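Local structure of ATP-dependent 6-phosphofructokinase subunit beta (Saccharomyces cerevisiae, 3O8O) at residues V39-E44 against G74-M79; A295-R300 against A540-M545; T304-E309 against P324-N329; V399-P404 against F494-S499; M475-F480 against Y510-I515. The protein catalyses, with magnesium as cofactor, the ATP-dependent phosphorylation of D-fructose 6-phosphate to fructose 1,6-bisphosphate, the first committing step of glycolysis. All blocks are in the same frame, centred on the assembly; numbering follows the deposited sequence.

Contact 1: V39-E44 against G74-M79; sequences VMEGYE and GTARCM
E41 and A76 meet by van der Waals contact, the main side-chain touch between the loop that leads into helix 42-47 and the loop 74-79. The methyl CB of A76 lies 3.5 Å from E41 O and 3.8 Å from E41 OE1, and so touches both the backbone and the carboxylate of one residue. E41 CG stands anti to its own carbonyl carbon (chi1 -60°), and a bend at chi2 turns CD back; the other oxygen, OE2, comes to 3.8 Å from G74 CA.

Backbone-to-backbone contact forms the second group. G42 N sits 3.9 Å from T75 CA and at a similar distance from G74 O. Both glycines have positive phi, which by itself favours glycine, and a side chain at either would point toward the other segment.

The polar ends of E41 and T75 have partners outside the pair. E41 OE2 forms a salt bridge with a basic side chain of a neighbouring subunit, a different protein, and T75 OG1 bonds to G12 O.

R77 and C78, just beyond, are predicted to bind ATP. The chemistry implies that the two backbones come close at their glycines, while the carboxylate of E41 is paired with a basic group of the neighbouring subunit.

Contact 2: A295-R300 against A540-M545; sequences AVAYDR and ALNALM
The first turn of helix 297-316, in the catalytic domain, meets helix 537-558 of the regulatory domain, A297 facing L541, N542 and M545. A297 N donates to N542 OD1 at 3.0 Å and almost straight, at 176°. The second amide atom, N542 ND2, bonds to D538 O one turn back, which fixes the carboxamide with its oxygen toward A297.

The motif is a helix start with V296 as N-cap, where backbone N-H groups lack acceptors within their own helix; here the other domain supplies one. V296 CG1 lies 3.6 Å from the same OD1, and A297 CB packs on L541 CD2 at 3.6 Å.

R300 and M545 reach toward each other tip to tip. The sulfur SD of M545 sits 3.2 Å above the guanidinium plane of R300, over its centre. R300 NE donates to A295 O, 2.9 Å away and close to the guanidinium plane. NH1 bonds to A582 O, and NH2 to T294 OG1 and, as a salt bridge, to D549. An alanine here would probably leave D549 without its charge partner and M545 SD without the flat group it lies on. M545 also packs against V583 of helix 574-583.

Contact 3: T304-E309 against P324-N329; sequences TLQGLE and PLIAVN
Q306 and I326 slide past each other in opposite directions where helix 297-316 lies on strand 324-328, a helix-on-sheet layer of the catalytic domain's alpha/beta fold. The short segments run at 153° to each other, their axes 8.5 Å apart at closest approach, as expected when a helix is followed by a strand that turns back beneath it.

The first shell is almost wholly aliphatic. I326 CG2 lies 3.4 Å from Q306 CG, and the other branch, CG1, is 3.6 Å from E309 CG, so the forked isoleucine touches two helix residues one turn apart. Q306 CG stands anti to its carbonyl carbon (chi1 -74°) and the chain is extended beyond it; OE1 ends 3.5 Å from V328 CG2, the two side chains crossing at about a right angle. An alanine in place of Q306 would probably open a gap beside I326 CG2 and strip V328 CG2 of this neighbour.

Further out, I333 of the adjoining antiparallel strand touches Q306, I326 and V328 alike. The strand itself is held on its other flank by backbone bonds of P324 and I326 with G149, and T161 OG1 accepts from V328 N. E309 crosses I326 at about a right angle; its aliphatic part packs there while its polar end continues past, with OE1 in a salt bridge to R335 NE.

Contact 4: V399-P404 against F494-S499; sequences VNVGAP and FEAFES
V401 and A496 form the apolar centre of this contact, between the end of strand 395-401 and the start of helix 494-504. V401 CB lies 3.6 Å from A496 CB, and the same methyl is 3.4 Å from V401 O. The branch CG1 of V401, anti to the backbone N (chi1 175°), touches the helix at several points: it lies 3.7 Å from E495 CB and also meets A496 N and S499 OG. One methyl thus spans a turn of the helix. G402 follows with E495 CB beside its CA; its backbone angles call for glycine.

Hydrogen bonds tie the helix turn to itself and to its surroundings. S499 OG donates to E495 O at 3.1 Å, coming from above the carbonyl plane, 38° out of it, and S499 N donates to the same oxygen at 2.8 Å. S499 OG also bonds to W433 NE1, so the hydroxyl is joined to a second helix.

Charge is handled at the far end of E495. Its CB packs on V401, but OE2 leads away into salt bridges with R742 and R465, both of which bind the activator fructose 2,6-bisphosphate. E495 thus appears to act from the second shell, and is likely to orient these arginines.

A403, next in the loop, touches the bound bisphosphate. Strand end, glycine loop and helix start, the last following the adjacent parallel strand 487-492, make the arrangement typical of Rossmann-like alpha/beta folds, which bind ligands at the carboxyl ends of their strands.

Contact 5: M475-F480 against Y510-I515; sequences MIAYYF and YPAFRI
A477 presents a small bump to Y510, A512 and F513, where helix 473-483 of the regulatory domain rests against a short 3-10 turn, residues 511-513, in the loop ahead of strand 519-521. The methyl CB of A477 sits in a hollow formed by Y510 and the turn that follows it, 3.3 Å from Y510 CD1 and 3.6 Å from F513 CZ, with A512 CB a little farther off.

The turn returns the fit with bumps of its own. A512 CB settles between helix positions one turn apart, 3.5 Å from A477 O and 3.9 Å from F480 CB. F513 supplies the larger wedge: its CG stands anti to the carbonyl carbon (chi1 -56°), and the ring tip CZ enters beside the helix backbone, 3.5 Å from A477 CA. I476 CG2 lies near the plane of that ring, at its edge.

F480 flanks the wedge. The edge of F513 is turned toward the face of F480 in an offset edge-to-face pair, the centroids 5.3 Å apart and the planes at 76°. F485 makes a further edge-to-face partner for F480, and R507 binds the loop backbone through F513 O and I515 O. The contact lies away from the known ligand sites and joins the helix and the loop by apolar fit, far from the chain centre but buried. Last in line, I515 CD1 approaches F480 CE2 at 4.3 Å.

Set side by side, the five contacts, all buried, show how chemistry follows place. Contacts 2 and 3 lie nearest the chain centre and share helix 297-316: contact 2 joins the two domains by a hydrogen bond and a methionine sulfur lying over a guanidinium face, whereas contact 3 turns to an aliphatic fit against the catalytic sheet. Contacts 1 and 4 each lie near a ligand region, in the catalytic and regulatory halves respectively; in both a glutamate packs by its carbon chain or backbone and sends its charge outside the pair, to another subunit in contact 1 and to two arginines in contact 4. Contact 5, although outermost, is still a buried apolar contact of aromatic rings and methyls.

Contact 1: V39-E44 against G74-M79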
# COMPACT_ATOMS: atom_id res chain seq x y z
N VAL B 39 -44.65 -2.47 26.72
CA VAL B 39 -45.53 -3.10 27.69
C VAL B 39 -44.89 -4.39 28.12
O VAL B 39 -44.72 -5.30 27.32
CB VAL B 39 -46.92 -3.43 27.08
CG1 VAL B 39 -47.72 -4.26 28.06
CG2 VAL B 39 -47.67 -2.16 26.78
N MET B 40 -44.54 -4.47 29.40
CA MET B 40 -43.91 -5.65 29.94
C MET B 40 -44.87 -6.83 30.12
O MET B 40 -46.07 -6.64 30.28
CB MET B 40 -43.24 -5.31 31.27
CG MET B 40 -42.22 -4.19 31.17
SD MET B 40 -40.83 -4.54 30.08
CE MET B 40 -39.48 -3.99 31.10
N GLU B 41 -44.33 -8.04 30.06
CA GLU B 41 -45.09 -9.28 30.24
C GLU B 41 -46.41 -9.42 29.49
O GLU B 41 -47.39 -9.91 30.06
CB GLU B 41 -45.34 -9.52 31.72
CG GLU B 41 -44.07 -9.66 32.54
CD GLU B 41 -43.13 -10.73 32.02
OE1 GLU B 41 -43.52 -11.92 31.99
OE2 GLU B 41 -42.00 -10.36 31.63
N GLY B 42 -46.45 -9.01 28.22
CA GLY B 42 -47.67 -9.14 27.43
C GLY B 42 -48.92 -8.44 27.96
O GLY B 42 -48.83 -7.38 28.57
N TYR B 43 -50.08 -9.03 27.72
CA TYR B 43 -51.33 -8.42 28.18
C TYR B 43 -51.36 -8.22 29.70
O TYR B 43 -51.89 -7.21 30.18
CB TYR B 43 -52.54 -9.24 27.73
CG TYR B 43 -52.86 -9.13 26.25
CD1 TYR B 43 -53.35 -7.94 25.71
CD2 TYR B 43 -52.63 -10.20 25.38
CE1 TYR B 43 -53.59 -7.82 24.31
CE2 TYR B 43 -52.86 -10.10 24.00
CZ TYR B 43 -53.34 -8.92 23.46
OH TYR B 43 -53.52 -8.83 22.08
N GLU B 44 -50.81 -9.19 30.44
CA GLU B 44 -50.78 -9.09 31.90
C GLU B 44 -50.32 -7.68 32.20
O GLU B 44 -50.87 -6.99 33.07
N GLY B 74 -40.50 -9.30 27.47
CA GLY B 74 -41.24 -10.47 27.94
C GLY B 74 -42.61 -10.75 27.33
O GLY B 74 -43.13 -9.99 26.50
N THR B 75 -43.20 -11.87 27.75
CA THR B 75 -44.52 -12.29 27.29
C THR B 75 -45.04 -13.28 28.31
O THR B 75 -44.32 -14.21 28.70
CB THR B 75 -44.45 -12.96 25.91
OG1 THR B 75 -45.73 -13.53 25.57
CG2 THR B 75 -43.39 -14.05 25.92
N ALA B 76 -46.27 -13.06 28.77
CA ALA B 76 -46.88 -13.94 29.77
C ALA B 76 -48.24 -14.45 29.32
O ALA B 76 -48.84 -13.93 28.37
CB ALA B 76 -47.01 -13.21 31.10
N ARG B 77 -48.72 -15.49 30.00
CA ARG B 77 -50.00 -16.09 29.68
C ARG B 77 -51.02 -15.13 30.27
O ARG B 77 -50.91 -14.75 31.45
N CYS B 78 -51.98 -14.70 29.46
CA CYS B 78 -52.98 -13.76 29.94
C CYS B 78 -54.15 -14.40 30.65
O CYS B 78 -54.95 -15.12 30.04
N MET B 79 -54.23 -14.14 31.96
CA MET B 79 -55.31 -14.66 32.81
C MET B 79 -56.39 -13.56 32.89
O MET B 79 -57.43 -13.60 32.21
CB MET B 79 -54.79 -14.92 34.24
CG MET B 79 -53.43 -15.64 34.35
SD MET B 79 -52.82 -15.98 36.12
CE MET B 79 -53.72 -17.54 36.47

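Contact 2: A295-R300 against A540-M545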
# COMPACT_ATOMS: atom_id res chain seq x y z
N ALA B 295 -31.79 -13.84 16.36
CA ALA B 295 -32.43 -13.86 15.08
C ALA B 295 -31.44 -13.95 13.91
O ALA B 295 -30.39 -13.29 13.91
CB ALA B 295 -33.31 -12.63 14.92
N VAL B 296 -31.77 -14.79 12.94
CA VAL B 296 -30.99 -14.97 11.73
C VAL B 296 -31.11 -13.65 10.96
O VAL B 296 -32.09 -12.93 11.12
CB VAL B 296 -31.58 -16.16 10.91
CG1 VAL B 296 -31.22 -16.05 9.40
CG2 VAL B 296 -31.08 -17.47 11.50
N ALA B 297 -30.13 -13.33 10.11
CA ALA B 297 -30.16 -12.07 9.37
C ALA B 297 -31.51 -11.81 8.72
O ALA B 297 -32.03 -10.69 8.80
CB ALA B 297 -29.02 -12.01 8.31
N TYR B 298 -32.08 -12.82 8.08
CA TYR B 298 -33.36 -12.62 7.44
C TYR B 298 -34.39 -12.14 8.47
O TYR B 298 -35.09 -11.16 8.24
CB TYR B 298 -33.83 -13.91 6.78
CG TYR B 298 -35.13 -13.75 6.02
CD1 TYR B 298 -35.15 -13.20 4.74
CD2 TYR B 298 -36.36 -14.12 6.60
CE1 TYR B 298 -36.35 -12.99 4.05
CE2 TYR B 298 -37.58 -13.91 5.91
CZ TYR B 298 -37.56 -13.34 4.63
OH TYR B 298 -38.72 -13.08 3.93
N ASP B 299 -34.47 -12.82 9.61
CA ASP B 299 -35.44 -12.40 10.61
C ASP B 299 -35.17 -11.00 11.12
O ASP B 299 -36.09 -10.19 11.18
CB ASP B 299 -35.52 -13.38 11.78
CG ASP B 299 -36.41 -14.58 11.47
OD1 ASP B 299 -37.44 -14.42 10.78
OD2 ASP B 299 -36.07 -15.68 11.92
N ARG B 300 -33.94 -10.70 11.48
CA ARG B 300 -33.66 -9.36 11.94
C ARG B 300 -34.17 -8.35 10.91
O ARG B 300 -34.99 -7.49 11.24
CB ARG B 300 -32.17 -9.14 12.15
CG ARG B 300 -31.58 -9.97 13.24
CD ARG B 300 -30.16 -9.55 13.52
NE ARG B 300 -29.45 -10.61 14.23
CZ ARG B 300 -28.27 -10.47 14.82
NH1 ARG B 300 -27.64 -9.30 14.82
NH2 ARG B 300 -27.73 -11.51 15.43
N ALA B 540 -23.53 -15.44 3.41
CA ALA B 540 -22.54 -14.39 3.63
C ALA B 540 -23.09 -13.38 4.63
O ALA B 540 -22.44 -13.03 5.61
CB ALA B 540 -22.22 -13.68 2.29
N LEU B 541 -24.30 -12.91 4.35
CA LEU B 541 -24.97 -11.93 5.19
C LEU B 541 -24.92 -12.33 6.66
O LEU B 541 -24.71 -11.51 7.54
CB LEU B 541 -26.43 -11.77 4.73
CG LEU B 541 -27.13 -10.62 5.45
CD1 LEU B 541 -26.39 -9.34 5.09
CD2 LEU B 541 -28.57 -10.49 5.07
N ASN B 542 -25.12 -13.61 6.92
CA ASN B 542 -25.10 -14.05 8.30
C ASN B 542 -23.68 -14.09 8.84
O ASN B 542 -23.41 -13.70 9.97
CB ASN B 542 -25.75 -15.43 8.41
CG ASN B 542 -27.24 -15.35 8.58
OD1 ASN B 542 -27.74 -15.13 9.70
ND2 ASN B 542 -27.98 -15.52 7.48
N ALA B 543 -22.77 -14.57 8.00
CA ALA B 543 -21.37 -14.67 8.35
C ALA B 543 -20.86 -13.33 8.82
O ALA B 543 -20.20 -13.22 9.87
CB ALA B 543 -20.58 -15.10 7.14
N LEU B 544 -21.17 -12.31 8.03
CA LEU B 544 -20.75 -10.95 8.32
C LEU B 544 -21.48 -10.43 9.53
O LEU B 544 -20.87 -9.87 10.43
CB LEU B 544 -21.02 -10.05 7.12
CG LEU B 544 -20.62 -8.58 7.24
CD1 LEU B 544 -19.19 -8.48 7.70
CD2 LEU B 544 -20.74 -7.88 5.90
N MET B 545 -22.79 -10.65 9.58
CA MET B 545 -23.58 -10.18 10.71
C MET B 545 -23.08 -10.70 12.05
O MET B 545 -22.95 -9.94 13.00
CB MET B 545 -25.03 -10.57 10.53
CG MET B 545 -25.86 -10.25 11.74
SD MET B 545 -27.44 -11.14 11.73
CE MET B 545 -26.93 -12.73 12.22

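Contact 3: T304-E309 against P324-N329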
# COMPACT_ATOMS: atom_id res chain seq x y z
N THR B 304 -37.22 -5.85 11.35
CA THR B 304 -36.88 -4.45 11.41
C THR B 304 -37.75 -3.65 10.46
O THR B 304 -38.21 -2.57 10.82
CB THR B 304 -35.41 -4.22 11.06
OG1 THR B 304 -34.60 -4.81 12.09
CG2 THR B 304 -35.12 -2.72 10.95
N LEU B 305 -37.97 -4.15 9.25
CA LEU B 305 -38.80 -3.42 8.29
C LEU B 305 -40.28 -3.45 8.65
O LEU B 305 -40.98 -2.46 8.52
CB LEU B 305 -38.63 -3.98 6.88
CG LEU B 305 -37.26 -3.89 6.25
CD1 LEU B 305 -37.37 -4.48 4.85
CD2 LEU B 305 -36.77 -2.47 6.19
N GLN B 306 -40.77 -4.60 9.09
CA GLN B 306 -42.16 -4.71 9.45
C GLN B 306 -42.47 -3.78 10.60
O GLN B 306 -43.47 -3.06 10.58
CB GLN B 306 -42.49 -6.15 9.81
CG GLN B 306 -42.55 -7.03 8.58
CD GLN B 306 -43.14 -8.37 8.86
OE1 GLN B 306 -43.44 -9.13 7.95
NE2 GLN B 306 -43.32 -8.68 10.13
N GLY B 307 -41.61 -3.79 11.61
CA GLY B 307 -41.82 -2.90 12.74
C GLY B 307 -41.97 -1.47 12.24
O GLY B 307 -42.89 -0.77 12.64
N LEU B 308 -41.08 -1.04 11.36
CA LEU B 308 -41.16 0.32 10.85
C LEU B 308 -42.53 0.55 10.26
O LEU B 308 -43.19 1.54 10.59
CB LEU B 308 -40.09 0.57 9.78
CG LEU B 308 -40.28 1.83 8.94
CD1 LEU B 308 -40.60 3.06 9.84
CD2 LEU B 308 -39.02 2.04 8.09
N GLU B 309 -42.95 -0.36 9.40
CA GLU B 309 -44.24 -0.26 8.74
C GLU B 309 -45.37 -0.31 9.77
O GLU B 309 -46.34 0.45 9.66
CB GLU B 309 -44.42 -1.39 7.72
CG GLU B 309 -45.70 -1.28 6.90
CD GLU B 309 -45.74 -0.01 6.06
OE1 GLU B 309 -46.80 0.29 5.48
OE2 GLU B 309 -44.70 0.68 5.99
N PRO B 324 -55.20 -3.44 10.90
CA PRO B 324 -54.12 -3.89 10.02
C PRO B 324 -53.17 -4.89 10.67
O PRO B 324 -53.24 -5.16 11.87
CB PRO B 324 -53.42 -2.58 9.68
CG PRO B 324 -53.43 -1.90 11.02
CD PRO B 324 -54.86 -2.13 11.49
N LEU B 325 -52.27 -5.43 9.85
CA LEU B 325 -51.29 -6.42 10.27
C LEU B 325 -50.23 -6.42 9.18
O LEU B 325 -50.56 -6.43 7.98
CB LEU B 325 -52.01 -7.76 10.39
CG LEU B 325 -51.29 -9.09 10.17
CD1 LEU B 325 -52.14 -10.23 10.77
CD2 LEU B 325 -51.05 -9.29 8.66
N ILE B 326 -48.96 -6.37 9.55
CA ILE B 326 -47.91 -6.36 8.53
C ILE B 326 -47.39 -7.74 8.16
O ILE B 326 -47.10 -8.56 9.03
CB ILE B 326 -46.71 -5.49 8.91
CG1 ILE B 326 -47.05 -4.01 8.81
CG2 ILE B 326 -45.59 -5.75 7.94
CD1 ILE B 326 -48.05 -3.52 9.83
N ALA B 327 -47.26 -7.97 6.85
CA ALA B 327 -46.78 -9.26 6.36
C ALA B 327 -45.84 -9.12 5.16
O ALA B 327 -45.46 -8.02 4.77
CB ALA B 327 -47.96 -10.14 5.99
N VAL B 328 -45.47 -10.25 4.59
CA VAL B 328 -44.61 -10.26 3.41
C VAL B 328 -45.20 -11.15 2.33
O VAL B 328 -45.63 -12.29 2.60
CB VAL B 328 -43.21 -10.81 3.71
CG1 VAL B 328 -42.16 -9.77 3.29
CG2 VAL B 328 -43.09 -11.22 5.18
N ASN B 329 -45.22 -10.62 1.11
CA ASN B 329 -45.71 -11.35 -0.04
C ASN B 329 -44.68 -11.09 -1.12
O ASN B 329 -44.39 -9.93 -1.44

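Contact 4: V399-P404 against F494-S499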
# COMPACT_ATOMS: atom_id res chain seq x y z
N VAL B 399 -21.90 -26.81 -14.33
CA VAL B 399 -20.54 -26.36 -14.05
C VAL B 399 -20.55 -25.16 -13.09
O VAL B 399 -21.57 -24.48 -12.96
CB VAL B 399 -19.82 -25.95 -15.37
CG1 VAL B 399 -20.41 -24.65 -15.91
CG2 VAL B 399 -18.35 -25.78 -15.13
N ASN B 400 -19.43 -24.92 -12.41
CA ASN B 400 -19.30 -23.79 -11.50
C ASN B 400 -18.26 -22.80 -12.01
O ASN B 400 -17.16 -23.18 -12.41
CB ASN B 400 -18.90 -24.25 -10.11
CG ASN B 400 -19.94 -25.10 -9.47
OD1 ASN B 400 -21.08 -25.11 -9.92
ND2 ASN B 400 -19.58 -25.82 -8.40
N VAL B 401 -18.60 -21.52 -12.01
CA VAL B 401 -17.65 -20.53 -12.48
C VAL B 401 -17.70 -19.36 -11.54
O VAL B 401 -18.77 -18.81 -11.29
CB VAL B 401 -17.97 -20.07 -13.90
CG1 VAL B 401 -17.04 -18.94 -14.32
CG2 VAL B 401 -17.85 -21.26 -14.85
N GLY B 402 -16.54 -18.99 -11.02
CA GLY B 402 -16.46 -17.86 -10.12
C GLY B 402 -16.03 -18.25 -8.73
O GLY B 402 -15.50 -19.32 -8.51
N ALA B 403 -16.27 -17.36 -7.78
CA ALA B 403 -15.90 -17.63 -6.41
C ALA B 403 -16.86 -18.61 -5.81
O ALA B 403 -17.99 -18.73 -6.25
CB ALA B 403 -15.92 -16.34 -5.61
N PRO B 404 -16.42 -19.34 -4.78
CA PRO B 404 -17.35 -20.30 -4.18
C PRO B 404 -18.39 -19.50 -3.43
O PRO B 404 -18.17 -18.35 -3.12
CB PRO B 404 -16.45 -21.11 -3.24
CG PRO B 404 -15.36 -20.13 -2.88
CD PRO B 404 -15.07 -19.49 -4.21
N PHE B 494 -20.40 -13.29 -11.59
CA PHE B 494 -20.28 -12.54 -12.82
C PHE B 494 -19.39 -13.16 -13.87
O PHE B 494 -19.51 -12.82 -15.05
CB PHE B 494 -19.78 -11.12 -12.58
CG PHE B 494 -20.15 -10.18 -13.69
CD1 PHE B 494 -21.42 -9.61 -13.75
CD2 PHE B 494 -19.22 -9.85 -14.68
CE1 PHE B 494 -21.76 -8.71 -14.80
CE2 PHE B 494 -19.56 -8.95 -15.73
CZ PHE B 494 -20.83 -8.39 -15.79
N GLU B 495 -18.48 -14.04 -13.48
CA GLU B 495 -17.65 -14.66 -14.50
C GLU B 495 -18.53 -15.66 -15.21
O GLU B 495 -18.47 -15.82 -16.43
CB GLU B 495 -16.47 -15.36 -13.86
CG GLU B 495 -15.23 -14.51 -13.80
CD GLU B 495 -15.49 -13.14 -13.18
OE1 GLU B 495 -15.96 -12.22 -13.90
OE2 GLU B 495 -15.22 -12.99 -11.97
N ALA B 496 -19.38 -16.32 -14.44
CA ALA B 496 -20.29 -17.30 -14.97
C ALA B 496 -21.34 -16.58 -15.83
O ALA B 496 -21.94 -17.17 -16.71
CB ALA B 496 -20.94 -18.06 -13.82
N PHE B 497 -21.54 -15.29 -15.58
CA PHE B 497 -22.48 -14.51 -16.37
C PHE B 497 -21.78 -14.38 -17.71
O PHE B 497 -22.29 -14.82 -18.73
CB PHE B 497 -22.67 -13.13 -15.74
CG PHE B 497 -23.68 -12.25 -16.44
CD1 PHE B 497 -25.03 -12.56 -16.41
CD2 PHE B 497 -23.29 -11.04 -17.01
CE1 PHE B 497 -25.98 -11.66 -16.92
CE2 PHE B 497 -24.24 -10.14 -17.53
CZ PHE B 497 -25.58 -10.45 -17.47
N GLU B 498 -20.59 -13.78 -17.68
CA GLU B 498 -19.77 -13.57 -18.86
C GLU B 498 -19.66 -14.86 -19.67
O GLU B 498 -19.69 -14.82 -20.90
CB GLU B 498 -18.37 -13.13 -18.44
CG GLU B 498 -17.41 -12.94 -19.58
CD GLU B 498 -17.78 -11.73 -20.40
OE1 GLU B 498 -18.22 -10.74 -19.78
OE2 GLU B 498 -17.62 -11.75 -21.64
N SER B 499 -19.53 -15.99 -18.98
CA SER B 499 -19.44 -17.26 -19.68
C SER B 499 -20.67 -17.42 -20.57
O SER B 499 -20.56 -17.46 -21.81
CB SER B 499 -19.34 -18.41 -18.70
OG SER B 499 -18.08 -18.40 -18.06

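Contact 5: M475-F480 against Y510-I515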
# COMPACT_ATOMS: atom_id res chain seq x y z
N MET B 475 -11.69 -26.30 -27.88
CA MET B 475 -11.65 -27.46 -27.01
C MET B 475 -12.95 -27.62 -26.24
O MET B 475 -13.39 -28.74 -25.95
CB MET B 475 -10.49 -27.34 -26.02
CG MET B 475 -9.14 -27.74 -26.56
SD MET B 475 -9.13 -29.48 -27.05
CE MET B 475 -8.87 -30.34 -25.46
N ILE B 476 -13.55 -26.49 -25.89
CA ILE B 476 -14.80 -26.53 -25.14
C ILE B 476 -15.86 -27.16 -26.01
O ILE B 476 -16.38 -28.24 -25.70
CB ILE B 476 -15.28 -25.12 -24.74
CG1 ILE B 476 -14.15 -24.32 -24.07
CG2 ILE B 476 -16.50 -25.24 -23.81
CD1 ILE B 476 -13.65 -24.94 -22.76
N ALA B 477 -16.17 -26.47 -27.11
CA ALA B 477 -17.18 -26.90 -28.07
C ALA B 477 -16.96 -28.36 -28.42
O ALA B 477 -17.92 -29.15 -28.45
CB ALA B 477 -17.10 -26.04 -29.33
N TYR B 478 -15.70 -28.71 -28.68
CA TYR B 478 -15.33 -30.08 -29.02
C TYR B 478 -15.89 -31.06 -28.00
O TYR B 478 -16.80 -31.83 -28.31
CB TYR B 478 -13.82 -30.23 -29.08
CG TYR B 478 -13.38 -31.67 -29.26
CD1 TYR B 478 -13.61 -32.34 -30.46
CD2 TYR B 478 -12.76 -32.37 -28.22
CE1 TYR B 478 -13.23 -33.68 -30.63
CE2 TYR B 478 -12.38 -33.70 -28.37
CZ TYR B 478 -12.62 -34.35 -29.58
OH TYR B 478 -12.23 -35.67 -29.74
N TYR B 479 -15.35 -31.03 -26.79
CA TYR B 479 -15.82 -31.92 -25.74
C TYR B 479 -17.33 -31.87 -25.61
O TYR B 479 -17.98 -32.89 -25.35
CB TYR B 479 -15.19 -31.55 -24.42
CG TYR B 479 -13.76 -31.99 -24.30
CD1 TYR B 479 -13.43 -33.34 -24.38
CD2 TYR B 479 -12.74 -31.08 -24.04
CE1 TYR B 479 -12.12 -33.78 -24.21
CE2 TYR B 479 -11.43 -31.51 -23.86
CZ TYR B 479 -11.13 -32.86 -23.94
OH TYR B 479 -9.84 -33.30 -23.72
N PHE B 480 -17.89 -30.69 -25.78
CA PHE B 480 -19.33 -30.53 -25.69
C PHE B 480 -19.99 -31.51 -26.66
O PHE B 480 -20.74 -32.41 -26.25
CB PHE B 480 -19.73 -29.09 -26.03
CG PHE B 480 -20.20 -28.29 -24.85
CD1 PHE B 480 -19.63 -28.48 -23.59
CD2 PHE B 480 -21.21 -27.34 -24.99
CE1 PHE B 480 -20.06 -27.74 -22.51
CE2 PHE B 480 -21.64 -26.59 -23.91
CZ PHE B 480 -21.06 -26.79 -22.66
N TYR B 510 -19.83 -22.39 -33.61
CA TYR B 510 -19.64 -23.66 -32.92
C TYR B 510 -21.05 -24.15 -32.58
O TYR B 510 -21.58 -23.86 -31.51
CB TYR B 510 -18.85 -23.46 -31.62
CG TYR B 510 -17.41 -23.00 -31.79
CD1 TYR B 510 -16.35 -23.90 -31.66
CD2 TYR B 510 -17.11 -21.66 -32.06
CE1 TYR B 510 -15.03 -23.49 -31.79
CE2 TYR B 510 -15.79 -21.24 -32.19
CZ TYR B 510 -14.75 -22.15 -32.06
OH TYR B 510 -13.45 -21.74 -32.21
N PRO B 511 -21.68 -24.92 -33.49
CA PRO B 511 -23.03 -25.44 -33.26
C PRO B 511 -23.27 -26.29 -32.00
O PRO B 511 -24.42 -26.66 -31.73
CB PRO B 511 -23.31 -26.20 -34.55
CG PRO B 511 -21.96 -26.74 -34.88
CD PRO B 511 -21.10 -25.51 -34.70
N ALA B 512 -22.22 -26.60 -31.25
CA ALA B 512 -22.38 -27.40 -30.02
C ALA B 512 -23.04 -26.57 -28.91
O ALA B 512 -23.59 -27.12 -27.94
CB ALA B 512 -21.02 -27.93 -29.54
N PHE B 513 -22.98 -25.25 -29.07
CA PHE B 513 -23.56 -24.31 -28.12
C PHE B 513 -24.96 -23.92 -28.55
O PHE B 513 -25.61 -23.10 -27.91
CB PHE B 513 -22.67 -23.06 -28.04
CG PHE B 513 -21.25 -23.36 -27.68
CD1 PHE B 513 -20.94 -24.37 -26.76
CD2 PHE B 513 -20.20 -22.61 -28.21
CE1 PHE B 513 -19.63 -24.63 -26.39
CE2 PHE B 513 -18.88 -22.86 -27.84
CZ PHE B 513 -18.60 -23.87 -26.93
N ARG B 514 -25.43 -24.53 -29.63
CA ARG B 514 -26.76 -24.25 -30.15
C ARG B 514 -27.82 -24.89 -29.26
O ARG B 514 -28.91 -25.21 -29.72
CB ARG B 514 -26.89 -24.77 -31.58
CG ARG B 514 -25.91 -24.17 -32.60
CD ARG B 514 -26.37 -22.83 -33.16
NE ARG B 514 -26.23 -22.76 -34.63
CZ ARG B 514 -25.09 -22.94 -35.30
NH1 ARG B 514 -23.95 -23.21 -34.67
NH2 ARG B 514 -25.09 -22.87 -36.63
N ILE B 515 -27.48 -25.08 -27.98
CA ILE B 515 -28.41 -25.68 -27.01
C ILE B 515 -28.86 -24.62 -26.01
O ILE B 515 -28.32 -23.51 -25.98
CB ILE B 515 -27.76 -26.88 -26.23
CG1 ILE B 515 -26.42 -26.46 -25.63
CG2 ILE B 515 -27.58 -28.07 -27.15
CD1 ILE B 515 -25.79 -27.52 -24.71